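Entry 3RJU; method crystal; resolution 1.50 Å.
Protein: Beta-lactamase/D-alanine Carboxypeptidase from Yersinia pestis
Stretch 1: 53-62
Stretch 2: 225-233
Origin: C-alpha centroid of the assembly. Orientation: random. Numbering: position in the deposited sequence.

Stretch 1 53-62: RPDSLIRIAS
Stretch 2 (225-233) GSGGIYSTP

Three backbone hydrogen bonds fix the register of this short antiparallel pairing. I58 and S231 form the hydrogen-bonded pair: I58 N donates to S231 O at 2.8 Å and S231 N donates to I58 O at 2.9 Å, both nearly straight, with the CA atoms of the two residues 5.4 Å apart. The next pair, R59 and Y230, is non-hydrogen-bonded and closer, 4.6 Å from CA to CA. The third bond, I60 N to I229 O at 3.1 Å, follows just beyond the pair R59 and Y230. Extended backbones serve this geometry: phi/psi is -135/157 at I58, -91/121 at R59, -92/147 at Y230 and -151/-160 at S231.

Beyond I60 the pairing changes character. I60 turns to -84/-6 and A61 has a positive phi, 51/-133, and here a water bridges the two stretches. It accepts from A61 N at 3.0 Å and donates to G227 O and I229 O, each at 2.7 Å. A second accepts from R59 NH1 at 3.0 Å and donates to G228 O at 3.0 Å. A61 and G227 come within 4.3 Å, CA to CA, and exchange CA-H...O contacts: A61 CA to G227 O at 3.3 Å and G227 CA to A61 O at 3.4 Å. G227 has phi/psi of -170/-1, a conformation glycine takes easily, and A61 CB points away from the partner. S62 CA adds another such contact to S226 O at 3.5 Å.

R59 and Y230 share one face of the sheet. R59 is extended (m, t, t, chi4 -97°), and its end comes nearer the partner stretch, with NH1 3.0 Å from Y230 OH and Y230 CE1 over one face of the guanidinium. Y230 (m, chi2 -96°) has the largest area covered by the partner stretch, and its OH is hydrogen-bonded elsewhere in the structure. L57 (t, p) brings CD2 to 3.8 Å from Y230 CD1, while its CD1 lies 3.3 Å from S231 O.

I58 (p, t) and S231 (t) occupy the other face. I60 (p, t) packs beside S231, its CG2 3.7 Å from S231 CB, and its CD1 meets I229 CG2 at 3.8 Å; I229 is m, t. I58 CG2 reaches P233 CD at 4.4 Å.

At the far end, a type I turn from R53 to S56 is closed by S56 N to R53 O (2.9 Å) and R53 N to S56 OG (2.8 Å), with S56 chi1 m. R53 NH1 lies 3.1 Å from D55 OD1, a salt bridge of charges alone. S56 O meets T232 CA at 3.3 Å and P233 CD at 3.2 Å but has no conventional partner. T232 (p) is an N-cap, its side chain capping a backbone nitrogen just past the stretch, and P233, needing no amide donor, opens the helix. The contact buries 757 Å² in total.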

# COMPACT_ATOMS: atom_id res chain seq x y z
N ARG A 53 -2.73 -18.25 9.42
CA ARG A 53 -1.68 -18.26 10.43
C ARG A 53 -0.84 -17.00 10.31
O ARG A 53 -0.92 -16.30 9.30
CB ARG A 53 -0.77 -19.47 10.24
CG ARG A 53 -1.46 -20.82 10.35
CD ARG A 53 -0.45 -21.93 10.15
NE ARG A 53 0.64 -21.84 11.12
CZ ARG A 53 1.92 -22.08 10.84
NH1 ARG A 53 2.29 -22.43 9.62
NH2 ARG A 53 2.83 -21.95 11.80
N PRO A 54 -0.03 -16.72 11.34
CA PRO A 54 0.87 -15.55 11.27
C PRO A 54 1.75 -15.56 10.03
O PRO A 54 2.14 -14.50 9.54
CB PRO A 54 1.76 -15.72 12.51
CG PRO A 54 0.86 -16.45 13.50
CD PRO A 54 0.05 -17.41 12.64
N ASP A 55 2.07 -16.75 9.53
CA ASP A 55 2.94 -16.85 8.38
C ASP A 55 2.19 -17.25 7.11
O ASP A 55 2.81 -17.67 6.15
CB ASP A 55 4.09 -17.82 8.63
CG ASP A 55 3.61 -19.24 8.82
OD1 ASP A 55 2.38 -19.47 8.80
OD2 ASP A 55 4.46 -20.14 8.98
N SER A 56 0.87 -17.10 7.10
CA SER A 56 0.13 -17.26 5.84
C SER A 56 0.59 -16.19 4.84
O SER A 56 0.69 -15.00 5.19
CB SER A 56 -1.38 -17.15 6.06
OG SER A 56 -1.88 -18.27 6.75
N LEU A 57 0.87 -16.60 3.61
CA LEU A 57 1.27 -15.63 2.59
C LEU A 57 0.04 -14.91 2.08
O LEU A 57 -1.02 -15.51 1.87
CB LEU A 57 2.04 -16.28 1.43
CG LEU A 57 3.05 -15.34 0.74
CD1 LEU A 57 4.22 -15.04 1.67
CD2 LEU A 57 3.55 -15.91 -0.59
N ILE A 58 0.19 -13.61 1.87
CA ILE A 58 -0.90 -12.78 1.38
C ILE A 58 -0.36 -11.87 0.28
O ILE A 58 0.85 -11.60 0.22
CB ILE A 58 -1.49 -11.91 2.51
CG1 ILE A 58 -0.44 -10.93 3.07
CG2 ILE A 58 -2.03 -12.79 3.63
CD1 ILE A 58 -0.97 -10.06 4.22
N ARG A 59 -1.25 -11.40 -0.60
CA ARG A 59 -0.93 -10.27 -1.47
C ARG A 59 -1.36 -9.00 -0.75
O ARG A 59 -2.54 -8.84 -0.40
CB ARG A 59 -1.67 -10.37 -2.80
CG ARG A 59 -1.37 -11.65 -3.59
CD ARG A 59 -1.97 -11.56 -4.98
NE ARG A 59 -1.92 -12.82 -5.73
CZ ARG A 59 -0.97 -13.13 -6.62
NH1 ARG A 59 0.03 -12.29 -6.89
NH2 ARG A 59 -1.04 -14.29 -7.27
N ILE A 60 -0.42 -8.08 -0.52
CA ILE A 60 -0.82 -6.83 0.13
C ILE A 60 -1.37 -5.80 -0.86
O ILE A 60 -1.87 -4.75 -0.45
CB ILE A 60 0.29 -6.22 1.03
CG1 ILE A 60 1.45 -5.65 0.18
CG2 ILE A 60 0.81 -7.26 2.04
CD1 ILE A 60 2.51 -4.92 1.04
N ALA A 61 -1.28 -6.12 -2.15
CA ALA A 61 -1.79 -5.23 -3.18
C ALA A 61 -1.23 -3.83 -2.95
O ALA A 61 -0.04 -3.69 -2.69
CB ALA A 61 -3.34 -5.24 -3.23
N SER A 62 -2.06 -2.79 -3.01
CA SER A 62 -1.54 -1.41 -3.02
C SER A 62 -0.95 -0.89 -1.70
O SER A 62 -0.47 0.25 -1.64
CB SER A 62 -2.58 -0.43 -3.58
OG SER A 62 -2.87 -0.75 -4.94
N GLY A 225 6.34 -1.30 -7.70
CA GLY A 225 6.00 -0.05 -7.06
C GLY A 225 4.53 0.09 -6.68
O GLY A 225 4.22 0.78 -5.70
N SER A 226 3.64 -0.53 -7.45
CA SER A 226 2.21 -0.25 -7.33
C SER A 226 1.43 -1.27 -6.51
O SER A 226 0.44 -0.92 -5.86
CB SER A 226 1.55 -0.16 -8.72
OG SER A 226 1.64 -1.40 -9.39
N GLY A 227 1.83 -2.53 -6.57
CA GLY A 227 0.98 -3.54 -5.96
C GLY A 227 1.45 -4.97 -5.78
O GLY A 227 0.70 -5.77 -5.22
N GLY A 228 2.66 -5.30 -6.22
CA GLY A 228 3.04 -6.71 -6.31
C GLY A 228 3.48 -7.43 -5.05
O GLY A 228 3.70 -8.64 -5.08
N ILE A 229 3.67 -6.71 -3.95
CA ILE A 229 4.36 -7.31 -2.81
C ILE A 229 3.54 -8.39 -2.11
O ILE A 229 2.36 -8.20 -1.82
CB ILE A 229 4.87 -6.22 -1.80
CG1 ILE A 229 5.97 -5.37 -2.44
CG2 ILE A 229 5.37 -6.87 -0.48
CD1 ILE A 229 6.42 -4.21 -1.56
N TYR A 230 4.15 -9.54 -1.89
CA TYR A 230 3.60 -10.57 -1.02
C TYR A 230 4.15 -10.35 0.38
O TYR A 230 5.30 -9.94 0.54
CB TYR A 230 4.02 -11.95 -1.46
CG TYR A 230 3.62 -12.39 -2.84
CD1 TYR A 230 2.46 -13.16 -3.04
CD2 TYR A 230 4.42 -12.11 -3.95
CE1 TYR A 230 2.11 -13.61 -4.29
CE2 TYR A 230 4.06 -12.56 -5.23
CZ TYR A 230 2.93 -13.33 -5.38
OH TYR A 230 2.57 -13.78 -6.64
N SER A 231 3.36 -10.66 1.40
CA SER A 231 3.86 -10.59 2.76
C SER A 231 3.13 -11.61 3.65
O SER A 231 2.52 -12.58 3.13
CB SER A 231 3.73 -9.16 3.31
OG SER A 231 4.42 -9.00 4.54
N THR A 232 3.16 -11.40 4.96
CA THR A 232 2.40 -12.23 5.88
C THR A 232 1.87 -11.32 6.98
O THR A 232 2.38 -10.20 7.15
CB THR A 232 3.29 -13.28 6.57
OG1 THR A 232 4.33 -12.60 7.28
CG2 THR A 232 3.90 -14.26 5.55
N PRO A 233 0.86 -11.77 7.73
CA PRO A 233 0.42 -10.92 8.83
C PRO A 233 1.57 -10.57 9.80
O PRO A 233 1.68 -9.41 10.20
CB PRO A 233 -0.64 -11.78 9.52
CG PRO A 233 -1.25 -12.58 8.35
CD PRO A 233 -0.02 -12.93 7.52
O HOH W 1 1.15 -10.19 -5.14
O HOH W 2 0.44 -7.96 -3.74